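Local coordinates for uncharacterized conserved protein (Ruegeria pomeroyi DSS-3, PDB 3IUS) that is of unknown function but probably binds NAD(H) or NADP(H), as a member of the NAD-dependent epimerase/dehydratase family with a Rossmann-type fold, at residues R30-M41 and G48-G56; Q87-F95 and W138-L146. All coordinates share one frame; numbering follows the deposited sequence. Where two conformers were deposited one is given.

In the fold
The two contacts illustrate how a Rossmann-type domain is held together both by pairing within its parallel sheet and by packing against it. Contact 1 comes first along the chain and is complete before contact 2 begins. It joins strands 30-35 and 49-53, the latter at an edge of the main sheet. Contact 2 joins the ends of helices 79-90 and 126-140, which flank that sheet. Their centres lie 22 Å apart and their nearest atoms about 8 Å, without touching. Helix 79-90 connects them: W54 of contact 1 packs on its residues A83 and L84, while its final turn enters contact 2. They thus tie an edge strand and two helices into the fold that probably binds NAD.

Contact 1 (R30-M41 and G48-G56); sequences RIIGTSRNPDQM and GAEPLLWPG. With FMT (formic acid), chain D.
I31, G33 and S35 of strand 30-35 share five backbone hydrogen bonds with E50, L52 and W54, the strands running parallel at 28°, their axes 4.1 Å apart at closest approach. R30 meets E50 side-on. R30 NE reaches E50 OE1 at 2.8 Å from above the carboxylate plane, and R30 NH2 reaches the syn lone pair of E50 OE2 at 3.0 Å. The two planes are turned 38° apart, and I32 CD1 lies over the centre of one guanidinium face. Replacing E50 by an alanine removes both carboxylate oxygens, which would probably leave the R30 guanidinium without its charge mate and freer to turn. On the sheet face that carries I32, E50 and L52, I32 CG2 touches L52 CD1 at 3.5 Å.

The strands belong to a beta-alpha-beta unit whose crossover is helix 41-46, part of the Rossmann-type fold. Its first residue, selenomethionine M41, bends at chi2 (-67°) and thereby lays SE 3.8 Å from P51 CB. T34 OG1 bonds to the backbone N of G12, in what is probably a Rossmann-type glycine-rich pattern, and a water links the hydroxyl to W54 O. S35 OG accepts from N37 N in an ST turn and donates to O1 of a formic acid at 2.9 Å. The ring of P55, after a cis peptide bond, lies over one face of the R36 guanidinium, P55 CG 3.3 Å from R36 NH1.

Contact 2 (Q87-F95 and W138-L146); sequences QIAARAAQF and WQAVPNLPL
I88, in the last turn of helix 79-90, points its side chain at the end of helix 126-140 and the loop beyond it, two pieces that flank the parallel sheet of the Rossmann-type fold. From CB, aimed toward the other segment, the side chain divides. I88 CG2, anti to the backbone N, meets L144 CD1 at 4.0 Å. The other branch runs on through CG1 in an extended line (chi2 175°) to I88 CD1, which ends 4.0 Å from W138 CH2, the two side chains crossing at about a right angle. W138 is itself fixed from beyond the contact: its NE1 bonds to D78 OD1 and its ring stacks with that of Y100.

L144 CD1 is shared by several partners, since it also approaches F95 CD2 at 3.9 Å and the methyl group of A92. Leading up to L144, residues V141 to L144 form a type II beta turn, with N143 in its third position at a positive phi of 68°. Backbone oxygens of the turn face the 3-10 segment after the helix, and A92 CB rests 3.6 Å from P142 O. V141 CG1 packs alongside A89 CB, while P145 sets CG 3.4 Å from F95 O. No direct hydrogen bond joins the two segments; a single water donates to both, reaching A89 O at 2.9 Å and P142 O at 2.6 Å.

Contact 1 (R30-M41 and G48-G56)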
ATOM      1  N   ARG A  30      17.453  -1.594 -13.233  1.00 27.99           N
ATOM      2  CA  ARG A  30      18.280  -1.814 -12.058  1.00 24.17           C
ATOM      3  C   ARG A  30      17.505  -1.341 -10.833  1.00 25.97           C
ATOM      4  O   ARG A  30      17.057  -0.199 -10.788  1.00 26.29           O
ATOM      5  CB  ARG A  30      19.598  -1.051 -12.164  1.00 26.86           C
ATOM      6  CG  ARG A  30      20.467  -1.185 -10.924  1.00 30.57           C
ATOM      7  CD  ARG A  30      21.654  -0.243 -10.950  1.00 27.67           C
ATOM      8  NE  ARG A  30      22.469  -0.395  -9.750  1.00 25.08           N
ATOM      9  CZ  ARG A  30      23.234   0.562  -9.238  1.00 29.73           C
ATOM     10  NH1 ARG A  30      23.294   1.750  -9.824  1.00 31.00           N
ATOM     11  NH2 ARG A  30      23.936   0.329  -8.138  1.00 29.01           N
ATOM     12  N   ILE A  31      17.330  -2.225  -9.853  1.00 23.64           N
ATOM     13  CA  ILE A  31      16.635  -1.869  -8.619  1.00 24.91           C
ATOM     14  C   ILE A  31      17.549  -2.009  -7.404  1.00 19.13           C
ATOM     15  O   ILE A  31      18.292  -2.987  -7.276  1.00 20.26           O
ATOM     16  CB  ILE A  31      15.360  -2.725  -8.389  1.00 20.44           C
ATOM     17  CG1 ILE A  31      14.433  -2.675  -9.607  1.00 21.21           C
ATOM     18  CG2 ILE A  31      14.618  -2.254  -7.148  1.00 21.95           C
ATOM     19  CD1 ILE A  31      14.788  -3.678 -10.672  1.00 24.55           C
ATOM     20  N   ILE A  32      17.488  -1.013  -6.527  1.00 20.47           N
ATOM     21  CA  ILE A  32      18.213  -1.011  -5.263  1.00 21.09           C
ATOM     22  C   ILE A  32      17.192  -0.913  -4.133  1.00 22.01           C
ATOM     23  O   ILE A  32      16.411   0.036  -4.081  1.00 22.14           O
ATOM     24  CB  ILE A  32      19.158   0.198  -5.182  1.00 22.70           C
ATOM     25  CG1 ILE A  32      20.093   0.222  -6.392  1.00 26.90           C
ATOM     26  CG2 ILE A  32      19.947   0.191  -3.875  1.00 19.98           C
ATOM     27  CD1 ILE A  32      20.805   1.542  -6.580  1.00 31.44           C
ATOM     28  N   GLY A  33      17.177  -1.896  -3.238  1.00 20.52           N
ATOM     29  CA  GLY A  33      16.184  -1.917  -2.178  1.00 19.22           C
ATOM     30  C   GLY A  33      16.800  -1.870  -0.795  1.00 19.53           C
ATOM     31  O   GLY A  33      17.778  -2.567  -0.517  1.00 20.99           O
ATOM     32  N   THR A  34      16.229  -1.050   0.080  1.00 19.37           N
ATOM     33  CA  THR A  34      16.747  -0.924   1.436  1.00 22.64           C
ATOM     34  C   THR A  34      15.846  -1.603   2.462  1.00 22.69           C
ATOM     35  O   THR A  34      14.639  -1.766   2.251  1.00 21.56           O
ATOM     36  CB  THR A  34      16.914   0.543   1.853  1.00 21.31           C
ATOM     37  OG1 THR A  34      15.672   1.041   2.365  1.00 19.21           O
ATOM     38  CG2 THR A  34      17.361   1.397   0.664  1.00 20.42           C
ATOM     39  N   SER A  35      16.452  -1.998   3.572  1.00 19.90           N
ATOM     40  CA  SER A  35      15.717  -2.489   4.730  1.00 19.87           C
ATOM     41  C   SER A  35      16.504  -2.149   5.983  1.00 20.20           C
ATOM     42  O   SER A  35      17.727  -2.057   5.948  1.00 21.92           O
ATOM     43  CB  SER A  35      15.505  -3.997   4.641  1.00 20.00           C
ATOM     44  OG  SER A  35      14.859  -4.481   5.809  1.00 22.92           O
ATOM     45  N   ARG A  36      15.805  -1.948   7.091  1.00 22.29           N
ATOM     46  CA  ARG A  36      16.497  -1.738   8.351  1.00 25.53           C
ATOM     47  C   ARG A  36      16.707  -3.076   9.045  1.00 26.14           C
ATOM     48  O   ARG A  36      17.382  -3.159  10.064  1.00 26.05           O
ATOM     49  CB  ARG A  36      15.735  -0.763   9.248  1.00 29.91           C
ATOM     50  CG  ARG A  36      14.533  -1.339   9.970  1.00 34.38           C
ATOM     51  CD  ARG A  36      14.125  -0.387  11.092  1.00 38.74           C
ATOM     52  NE  ARG A  36      14.222   1.002  10.651  1.00 35.89           N
ATOM     53  CZ  ARG A  36      14.644   2.005  11.414  1.00 35.09           C
ATOM     54  NH1 ARG A  36      14.705   3.233  10.919  1.00 39.73           N
ATOM     55  NH2 ARG A  36      15.018   1.785  12.665  1.00 37.67           N
ATOM     56  N   ASN A  37      16.130  -4.124   8.472  1.00 21.62           N
ATOM     57  CA  ASN A  37      16.274  -5.468   9.021  1.00 22.87           C
ATOM     58  C   ASN A  37      17.333  -6.261   8.267  1.00 25.29           C
ATOM     59  O   ASN A  37      17.131  -6.638   7.111  1.00 24.36           O
ATOM     60  CB  ASN A  37      14.930  -6.202   8.990  1.00 24.79           C
ATOM     61  CG  ASN A  37      15.001  -7.582   9.618  1.00 27.31           C
ATOM     62  OD1 ASN A  37      16.079  -8.077   9.943  1.00 28.29           O
ATOM     63  ND2 ASN A  37      13.844  -8.211   9.786  1.00 29.71           N
ATOM     64  N   PRO A  38      18.473  -6.518   8.924  1.00 26.66           N
ATOM     65  CA  PRO A  38      19.594  -7.226   8.290  1.00 29.18           C
ATOM     66  C   PRO A  38      19.225  -8.628   7.797  1.00 31.62           C
ATOM     67  O   PRO A  38      19.910  -9.157   6.922  1.00 33.14           O
ATOM     68  CB  PRO A  38      20.649  -7.304   9.402  1.00 32.94           C
ATOM     69  CG  PRO A  38      19.917  -7.028  10.672  1.00 36.05           C
ATOM     70  CD  PRO A  38      18.750  -6.161  10.327  1.00 30.32           C
ATOM     71  N   ASP A  39      18.162  -9.218   8.338  1.00 31.81           N
ATOM     72  CA  ASP A  39      17.776 -10.570   7.935  1.00 35.14           C
ATOM     73  C   ASP A  39      16.906 -10.570   6.678  1.00 35.56           C
ATOM     74  O   ASP A  39      16.418 -11.617   6.253  1.00 33.82           O
ATOM     75  CB  ASP A  39      17.087 -11.321   9.083  1.00 35.93           C
ATOM     76  CG  ASP A  39      15.618 -10.949   9.240  1.00 47.91           C
ATOM     77  OD1 ASP A  39      14.966 -11.465  10.176  1.00 52.89           O
ATOM     78  OD2 ASP A  39      15.107 -10.146   8.431  1.00 53.88           O
ATOM     79  N   GLN A  40      16.723  -9.392   6.085  1.00 31.61           N
ATOM     80  CA  GLN A  40      15.890  -9.249   4.893  1.00 26.15           C
ATOM     81  C   GLN A  40      16.722  -9.051   3.629  1.00 23.09           C
ATOM     82  O   GLN A  40      16.174  -8.914   2.534  1.00 24.45           O
ATOM     83  CB  GLN A  40      14.913  -8.081   5.054  1.00 24.12           C
ATOM     84  CG  GLN A  40      13.858  -8.282   6.129  1.00 34.38           C
ATOM     85  CD  GLN A  40      12.758  -9.236   5.703  1.00 42.64           C
ATOM     86  OE1 GLN A  40      12.294  -9.201   4.561  1.00 41.26           O
ATOM     87  NE2 GLN A  40      12.328 -10.091   6.625  1.00 45.43           N
HETATM   88  N   MSE A  41      18.041  -9.025   3.780  1.00 24.14           N
HETATM   89  CA  MSE A  41      18.920  -8.793   2.641  1.00 25.68           C
HETATM   90  C   MSE A  41      18.697  -9.859   1.573  1.00 28.31           C
HETATM   91  O   MSE A  41      18.636  -9.560   0.381  1.00 25.49           O
HETATM   92  CB  MSE A  41      20.382  -8.773   3.088  1.00 25.62           C
HETATM   93  CG  MSE A  41      20.709  -7.719   4.147  1.00 26.28           C
HETATM   94 SE   MSE A  41      20.569  -5.874   3.491  0.70 34.53          SE
HETATM   95  CE  MSE A  41      18.729  -5.514   3.996  1.00 31.48           C
ATOM     96  N   GLY A  48      15.067  -9.350  -6.953  1.00 23.17           N
ATOM     97  CA  GLY A  48      15.712  -8.731  -8.098  1.00 22.03           C
ATOM     98  C   GLY A  48      16.341  -7.380  -7.821  1.00 24.83           C
ATOM     99  O   GLY A  48      16.724  -6.669  -8.754  1.00 27.11           O
ATOM    100  N   ALA A  49      16.454  -7.026  -6.544  1.00 23.82           N
ATOM    101  CA  ALA A  49      17.043  -5.753  -6.149  1.00 22.99           C
ATOM    102  C   ALA A  49      18.367  -5.945  -5.411  1.00 25.61           C
ATOM    103  O   ALA A  49      18.572  -6.952  -4.730  1.00 24.69           O
ATOM    104  CB  ALA A  49      16.064  -4.961  -5.284  1.00 19.21           C
ATOM    105  N   GLU A  50      19.267  -4.978  -5.564  1.00 22.05           N
ATOM    106  CA  GLU A  50      20.501  -4.920  -4.780  1.00 24.16           C
ATOM    107  C   GLU A  50      20.195  -4.467  -3.354  1.00 26.17           C
ATOM    108  O   GLU A  50      19.740  -3.341  -3.148  1.00 25.19           O
ATOM    109  CB  GLU A  50      21.476  -3.926  -5.408  1.00 25.68           C
ATOM    110  CG  GLU A  50      21.819  -4.207  -6.856  1.00 24.20           C
ATOM    111  CD  GLU A  50      22.595  -3.069  -7.494  1.00 28.94           C
ATOM    112  OE1 GLU A  50      22.693  -3.040  -8.739  1.00 34.72           O
ATOM    113  OE2 GLU A  50      23.103  -2.206  -6.748  1.00 29.84           O
ATOM    114  N   PRO A  51      20.463  -5.334  -2.362  1.00 27.83           N
ATOM    115  CA  PRO A  51      20.076  -5.060  -0.973  1.00 22.26           C
ATOM    116  C   PRO A  51      20.992  -4.047  -0.297  1.00 21.11           C
ATOM    117  O   PRO A  51      22.217  -4.154  -0.401  1.00 26.46           O
ATOM    118  CB  PRO A  51      20.232  -6.424  -0.279  1.00 25.52           C
ATOM    119  CG  PRO A  51      20.663  -7.401  -1.348  1.00 27.47           C
ATOM    120  CD  PRO A  51      21.206  -6.597  -2.483  1.00 29.31           C
ATOM    121  N   LEU A  52      20.396  -3.076   0.388  1.00 20.89           N
ATOM    122  CA  LEU A  52      21.140  -2.122   1.196  1.00 21.10           C
ATOM    123  C   LEU A  52      20.591  -2.109   2.611  1.00 21.08           C
ATOM    124  O   LEU A  52      19.377  -2.118   2.811  1.00 23.03           O
ATOM    125  CB  LEU A  52      21.031  -0.714   0.612  1.00 22.13           C
ATOM    126  CG  LEU A  52      21.869  -0.346  -0.606  1.00 27.56           C
ATOM    127  CD1 LEU A  52      21.636   1.114  -0.950  1.00 26.16           C
ATOM    128  CD2 LEU A  52      23.339  -0.605  -0.326  1.00 28.10           C
ATOM    129  N   LEU A  53      21.486  -2.076   3.592  1.00 21.47           N
ATOM    130  CA  LEU A  53      21.084  -1.946   4.982  1.00 25.05           C
ATOM    131  C   LEU A  53      20.962  -0.467   5.337  1.00 22.60           C
ATOM    132  O   LEU A  53      21.916   0.291   5.182  1.00 24.59           O
ATOM    133  CB  LEU A  53      22.103  -2.632   5.896  1.00 25.29           C
ATOM    134  CG  LEU A  53      21.761  -2.777   7.380  1.00 27.77           C
ATOM    135  CD1 LEU A  53      20.450  -3.528   7.568  1.00 27.08           C
ATOM    136  CD2 LEU A  53      22.899  -3.483   8.103  1.00 24.02           C
ATOM    137  N   TRP A  54      19.781  -0.063   5.798  1.00 20.93           N
ATOM    138  CA  TRP A  54      19.529   1.330   6.170  1.00 21.83           C
ATOM    139  C   TRP A  54      18.389   1.424   7.190  1.00 25.02           C
ATOM    140  O   TRP A  54      17.307   0.886   6.958  1.00 25.81           O
ATOM    141  CB  TRP A  54      19.217   2.164   4.921  1.00 22.76           C
ATOM    142  CG  TRP A  54      19.244   3.638   5.170  1.00 25.26           C
ATOM    143  CD1 TRP A  54      20.350   4.422   5.322  1.00 29.50           C
ATOM    144  CD2 TRP A  54      18.114   4.507   5.302  1.00 34.17           C
ATOM    145  NE1 TRP A  54      19.979   5.725   5.538  1.00 34.97           N
ATOM    146  CE2 TRP A  54      18.612   5.805   5.532  1.00 39.18           C
ATOM    147  CE3 TRP A  54      16.730   4.313   5.253  1.00 36.36           C
ATOM    148  CZ2 TRP A  54      17.774   6.904   5.711  1.00 45.63           C
ATOM    149  CZ3 TRP A  54      15.900   5.407   5.432  1.00 45.30           C
ATOM    150  CH2 TRP A  54      16.425   6.685   5.661  1.00 47.25           C
ATOM    151  N   PRO A  55      18.613   2.118   8.324  1.00 25.98           N
ATOM    152  CA  PRO A  55      19.765   2.920   8.765  1.00 24.30           C
ATOM    153  C   PRO A  55      21.119   2.226   8.706  1.00 26.28           C
ATOM    154  O   PRO A  55      21.237   1.023   8.934  1.00 28.64           O
ATOM    155  CB  PRO A  55      19.422   3.242  10.224  1.00 24.76           C
ATOM    156  CG  PRO A  55      17.951   3.252  10.255  1.00 28.99           C
ATOM    157  CD  PRO A  55      17.517   2.172   9.309  1.00 26.09           C
ATOM    158  N   GLY A  56      22.142   3.019   8.414  1.00 26.10           N
ATOM    159  CA  GLY A  56      23.506   2.539   8.310  1.00 26.47           C
ATOM    160  C   GLY A  56      24.261   3.540   7.460  1.00 27.59           C
ATOM    161  O   GLY A  56      24.253   4.735   7.753  1.00 27.10           O
TER
HETATM  162  C   FMT D 285      12.251  -4.835   3.856  1.00 39.93           C
HETATM  163  O1  FMT D 285      12.236  -5.437   4.931  1.00 34.30           O
HETATM  164  O2  FMT D 285      12.253  -3.609   3.741  1.00 39.05           O
HETATM  165  O   HOH W   1      18.111  -5.050 -10.128  1.00 23.93           O
HETATM  166  O   HOH W   2      15.180   0.639   5.161  1.00 23.92           O

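Contact 2 (Q87-F95 and W138-L146)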
ATOM      1  N   GLN A  87      19.364  16.217   0.331  1.00 30.62           N
ATOM      2  CA  GLN A  87      19.992  15.647  -0.858  1.00 26.48           C
ATOM      3  C   GLN A  87      18.975  15.448  -1.976  1.00 25.29           C
ATOM      4  O   GLN A  87      19.206  15.830  -3.126  1.00 23.59           O
ATOM      5  CB  GLN A  87      20.671  14.314  -0.521  1.00 33.11           C
ATOM      6  CG  GLN A  87      21.879  14.427   0.416  1.00 34.87           C
ATOM      7  CD  GLN A  87      21.523  14.263   1.889  1.00 36.82           C
ATOM      8  OE1 GLN A  87      20.417  14.592   2.324  1.00 31.16           O
ATOM      9  NE2 GLN A  87      22.473  13.751   2.665  1.00 37.08           N
ATOM     10  N   ILE A  88      17.842  14.854  -1.623  1.00 27.94           N
ATOM     11  CA  ILE A  88      16.779  14.592  -2.578  1.00 25.03           C
ATOM     12  C   ILE A  88      16.294  15.884  -3.237  1.00 20.39           C
ATOM     13  O   ILE A  88      16.107  15.938  -4.451  1.00 22.03           O
ATOM     14  CB  ILE A  88      15.615  13.859  -1.902  1.00 24.74           C
ATOM     15  CG1 ILE A  88      16.036  12.424  -1.568  1.00 22.85           C
ATOM     16  CG2 ILE A  88      14.391  13.862  -2.790  1.00 25.27           C
ATOM     17  CD1 ILE A  88      15.000  11.652  -0.782  1.00 26.01           C
ATOM     18  N   ALA A  89      16.104  16.924  -2.431  1.00 25.61           N
ATOM     19  CA  ALA A  89      15.671  18.223  -2.940  1.00 25.30           C
ATOM     20  C   ALA A  89      16.680  18.776  -3.941  1.00 25.27           C
ATOM     21  O   ALA A  89      16.316  19.219  -5.033  1.00 25.58           O
ATOM     22  CB  ALA A  89      15.466  19.203  -1.787  1.00 19.83           C
ATOM     23  N   ALA A  90      17.953  18.741  -3.562  1.00 24.51           N
ATOM     24  CA  ALA A  90      19.025  19.235  -4.412  1.00 26.46           C
ATOM     25  C   ALA A  90      19.080  18.515  -5.758  1.00 25.18           C
ATOM     26  O   ALA A  90      19.401  19.124  -6.776  1.00 25.61           O
ATOM     27  CB  ALA A  90      20.368  19.123  -3.692  1.00 22.21           C
ATOM     28  N   ARG A  91      18.765  17.221  -5.762  1.00 22.92           N
ATOM     29  CA  ARG A  91      18.819  16.415  -6.986  1.00 25.53           C
ATOM     30  C   ARG A  91      17.464  16.266  -7.690  1.00 22.72           C
ATOM     31  O   ARG A  91      17.309  15.412  -8.562  1.00 25.18           O
ATOM     32  CB  ARG A  91      19.364  15.016  -6.678  1.00 26.03           C
ATOM     33  CG  ARG A  91      20.820  14.956  -6.250  1.00 25.57           C
ATOM     34  CD  ARG A  91      21.150  13.540  -5.795  1.00 30.34           C
ATOM     35  NE  ARG A  91      22.565  13.337  -5.496  1.00 29.57           N
ATOM     36  CZ  ARG A  91      23.430  12.763  -6.324  1.00 30.65           C
ATOM     37  NH1 ARG A  91      23.031  12.334  -7.515  1.00 26.90           N
ATOM     38  NH2 ARG A  91      24.698  12.617  -5.961  1.00 30.33           N
ATOM     39  N   ALA A  92      16.492  17.088  -7.310  1.00 24.65           N
ATOM     40  CA  ALA A  92      15.118  16.947  -7.807  1.00 23.00           C
ATOM     41  C   ALA A  92      15.012  16.734  -9.316  1.00 25.12           C
ATOM     42  O   ALA A  92      14.250  15.887  -9.778  1.00 24.46           O
ATOM     43  CB  ALA A  92      14.279  18.145  -7.386  1.00 23.58           C
ATOM     44  N   ALA A  93      15.787  17.503 -10.077  1.00 29.23           N
ATOM     45  CA  ALA A  93      15.695  17.495 -11.532  1.00 32.06           C
ATOM     46  C   ALA A  93      16.256  16.236 -12.201  1.00 33.69           C
ATOM     47  O   ALA A  93      16.004  15.996 -13.382  1.00 30.58           O
ATOM     48  CB  ALA A  93      16.357  18.745 -12.110  1.00 27.84           C
ATOM     49  N   GLN A  94      17.000  15.420 -11.461  1.00 30.50           N
ATOM     50  CA  GLN A  94      17.582  14.238 -12.085  0.50 27.30           C
ATOM     51  C   GLN A  94      16.626  13.049 -12.064  1.00 24.05           C
ATOM     52  O   GLN A  94      16.825  12.078 -12.790  1.00 24.65           O
ATOM     53  CB  GLN A  94      18.938  13.888 -11.471  0.50 26.62           C
ATOM     54  CG  GLN A  94      18.884  13.382 -10.051  0.50 25.04           C
ATOM     55  CD  GLN A  94      20.234  13.457  -9.371  0.50 26.03           C
ATOM     56  OE1 GLN A  94      20.627  12.544  -8.653  0.50 24.77           O
ATOM     57  NE2 GLN A  94      20.956  14.555  -9.600  0.50 26.66           N
ATOM     58  N   PHE A  95      15.573  13.140 -11.259  1.00 26.56           N
ATOM     59  CA  PHE A  95      14.588  12.070 -11.206  1.00 24.98           C
ATOM     60  C   PHE A  95      13.536  12.247 -12.285  1.00 24.54           C
ATOM     61  O   PHE A  95      13.177  13.368 -12.642  1.00 25.31           O
ATOM     62  CB  PHE A  95      13.906  12.019  -9.835  1.00 28.26           C
ATOM     63  CG  PHE A  95      14.865  11.921  -8.684  1.00 25.53           C
ATOM     64  CD1 PHE A  95      15.649  10.789  -8.512  1.00 27.96           C
ATOM     65  CD2 PHE A  95      14.982  12.957  -7.773  1.00 23.29           C
ATOM     66  CE1 PHE A  95      16.536  10.694  -7.451  1.00 25.57           C
ATOM     67  CE2 PHE A  95      15.866  12.872  -6.710  1.00 23.21           C
ATOM     68  CZ  PHE A  95      16.645  11.737  -6.549  1.00 25.55           C
ATOM     69  N   TRP A 138       6.527  15.633   1.413  1.00 18.30           N
ATOM     70  CA  TRP A 138       6.909  15.259   0.057  1.00 15.88           C
ATOM     71  C   TRP A 138       6.409  16.277  -0.973  1.00 15.87           C
ATOM     72  O   TRP A 138       7.158  16.690  -1.851  1.00 15.84           O
ATOM     73  CB  TRP A 138       6.412  13.850  -0.267  1.00 17.95           C
ATOM     74  CG  TRP A 138       7.276  12.792   0.335  1.00 16.05           C
ATOM     75  CD1 TRP A 138       6.983  12.002   1.413  1.00 21.88           C
ATOM     76  CD2 TRP A 138       8.581  12.406  -0.103  1.00 19.75           C
ATOM     77  NE1 TRP A 138       8.028  11.149   1.672  1.00 18.17           N
ATOM     78  CE2 TRP A 138       9.022  11.376   0.755  1.00 20.31           C
ATOM     79  CE3 TRP A 138       9.420  12.829  -1.137  1.00 17.63           C
ATOM     80  CZ2 TRP A 138      10.267  10.766   0.608  1.00 20.12           C
ATOM     81  CZ3 TRP A 138      10.655  12.223  -1.281  1.00 19.26           C
ATOM     82  CH2 TRP A 138      11.065  11.202  -0.413  1.00 25.09           C
ATOM     83  N   GLN A 139       5.155  16.703  -0.841  1.00 16.63           N
ATOM     84  CA  GLN A 139       4.571  17.640  -1.802  0.50 18.43           C
ATOM     85  C   GLN A 139       5.224  19.024  -1.758  1.00 18.81           C
ATOM     86  O   GLN A 139       5.036  19.827  -2.671  1.00 20.36           O
ATOM     87  CB  GLN A 139       3.054  17.762  -1.599  0.50 19.01           C
ATOM     88  CG  GLN A 139       2.258  16.510  -1.969  0.50 17.83           C
ATOM     89  CD  GLN A 139       1.952  16.421  -3.455  0.50 20.46           C
ATOM     90  OE1 GLN A 139       2.470  17.200  -4.255  0.50 14.73           O
ATOM     91  NE2 GLN A 139       1.102  15.472  -3.830  0.50 14.48           N
ATOM     92  N   ALA A 140       5.988  19.299  -0.704  1.00 15.61           N
ATOM     93  CA  ALA A 140       6.649  20.599  -0.568  1.00 22.56           C
ATOM     94  C   ALA A 140       7.992  20.689  -1.297  1.00 25.83           C
ATOM     95  O   ALA A 140       8.490  21.788  -1.548  1.00 22.22           O
ATOM     96  CB  ALA A 140       6.821  20.961   0.900  1.00 21.32           C
ATOM     97  N   VAL A 141       8.572  19.541  -1.634  1.00 22.18           N
ATOM     98  CA  VAL A 141       9.875  19.505  -2.300  1.00 20.83           C
ATOM     99  C   VAL A 141       9.784  20.090  -3.711  1.00 17.48           C
ATOM    100  O   VAL A 141       9.192  19.494  -4.603  1.00 18.61           O
ATOM    101  CB  VAL A 141      10.439  18.075  -2.381  1.00 21.29           C
ATOM    102  CG1 VAL A 141      11.858  18.095  -2.915  1.00 25.20           C
ATOM    103  CG2 VAL A 141      10.393  17.393  -1.007  1.00 18.30           C
ATOM    104  N   PRO A 142      10.384  21.266  -3.917  1.00 17.61           N
ATOM    105  CA  PRO A 142      10.271  21.946  -5.214  1.00 20.33           C
ATOM    106  C   PRO A 142      10.755  21.089  -6.389  1.00 21.02           C
ATOM    107  O   PRO A 142      11.837  20.502  -6.322  1.00 23.70           O
ATOM    108  CB  PRO A 142      11.179  23.175  -5.047  1.00 19.10           C
ATOM    109  CG  PRO A 142      11.325  23.371  -3.575  1.00 21.74           C
ATOM    110  CD  PRO A 142      11.234  21.997  -2.965  1.00 19.00           C
ATOM    111  N   ASN A 143       9.948  21.017  -7.445  1.00 20.15           N
ATOM    112  CA  ASN A 143      10.344  20.393  -8.708  1.00 17.54           C
ATOM    113  C   ASN A 143      10.554  18.882  -8.662  1.00 23.02           C
ATOM    114  O   ASN A 143      11.107  18.298  -9.592  1.00 27.39           O
ATOM    115  CB  ASN A 143      11.590  21.074  -9.273  1.00 24.32           C
ATOM    116  CG  ASN A 143      11.414  22.571  -9.430  1.00 26.56           C
ATOM    117  OD1 ASN A 143      12.162  23.354  -8.848  1.00 27.56           O
ATOM    118  ND2 ASN A 143      10.417  22.975 -10.206  1.00 24.71           N
ATOM    119  N   LEU A 144      10.111  18.253  -7.580  1.00 19.29           N
ATOM    120  CA  LEU A 144      10.148  16.801  -7.484  1.00 18.87           C
ATOM    121  C   LEU A 144       8.965  16.207  -8.256  1.00 19.07           C
ATOM    122  O   LEU A 144       7.827  16.646  -8.078  1.00 19.37           O
ATOM    123  CB  LEU A 144      10.100  16.385  -6.013  1.00 16.39           C
ATOM    124  CG  LEU A 144      10.636  15.008  -5.626  1.00 21.74           C
ATOM    125  CD1 LEU A 144      12.134  14.905  -5.893  1.00 20.77           C
ATOM    126  CD2 LEU A 144      10.339  14.747  -4.162  1.00 21.62           C
ATOM    127  N   PRO A 145       9.229  15.214  -9.125  1.00 18.68           N
ATOM    128  CA  PRO A 145       8.177  14.551  -9.909  1.00 18.19           C
ATOM    129  C   PRO A 145       7.394  13.604  -9.012  1.00 19.49           C
ATOM    130  O   PRO A 145       7.399  12.397  -9.250  1.00 18.39           O
ATOM    131  CB  PRO A 145       8.958  13.730 -10.943  1.00 25.84           C
ATOM    132  CG  PRO A 145      10.413  14.068 -10.741  1.00 26.26           C
ATOM    133  CD  PRO A 145      10.554  14.621  -9.370  1.00 19.69           C
ATOM    134  N   LEU A 146       6.738  14.156  -7.997  1.00 20.94           N
ATOM    135  CA  LEU A 146       6.108  13.363  -6.945  1.00 18.19           C
ATOM    136  C   LEU A 146       4.745  12.810  -7.337  1.00 20.13           C
ATOM    137  O   LEU A 146       3.941  13.489  -7.971  1.00 18.40           O
ATOM    138  CB  LEU A 146       5.958  14.204  -5.673  1.00 17.21           C
ATOM    139  CG  LEU A 146       5.220  13.498  -4.535  1.00 23.23           C
ATOM    140  CD1 LEU A 146       6.085  12.379  -3.947  1.00 24.86           C
ATOM    141  CD2 LEU A 146       4.792  14.490  -3.473  1.00 21.24           C
TER
HETATM  142  O   HOH W   3      14.074  21.002  -5.121  1.00 31.70           O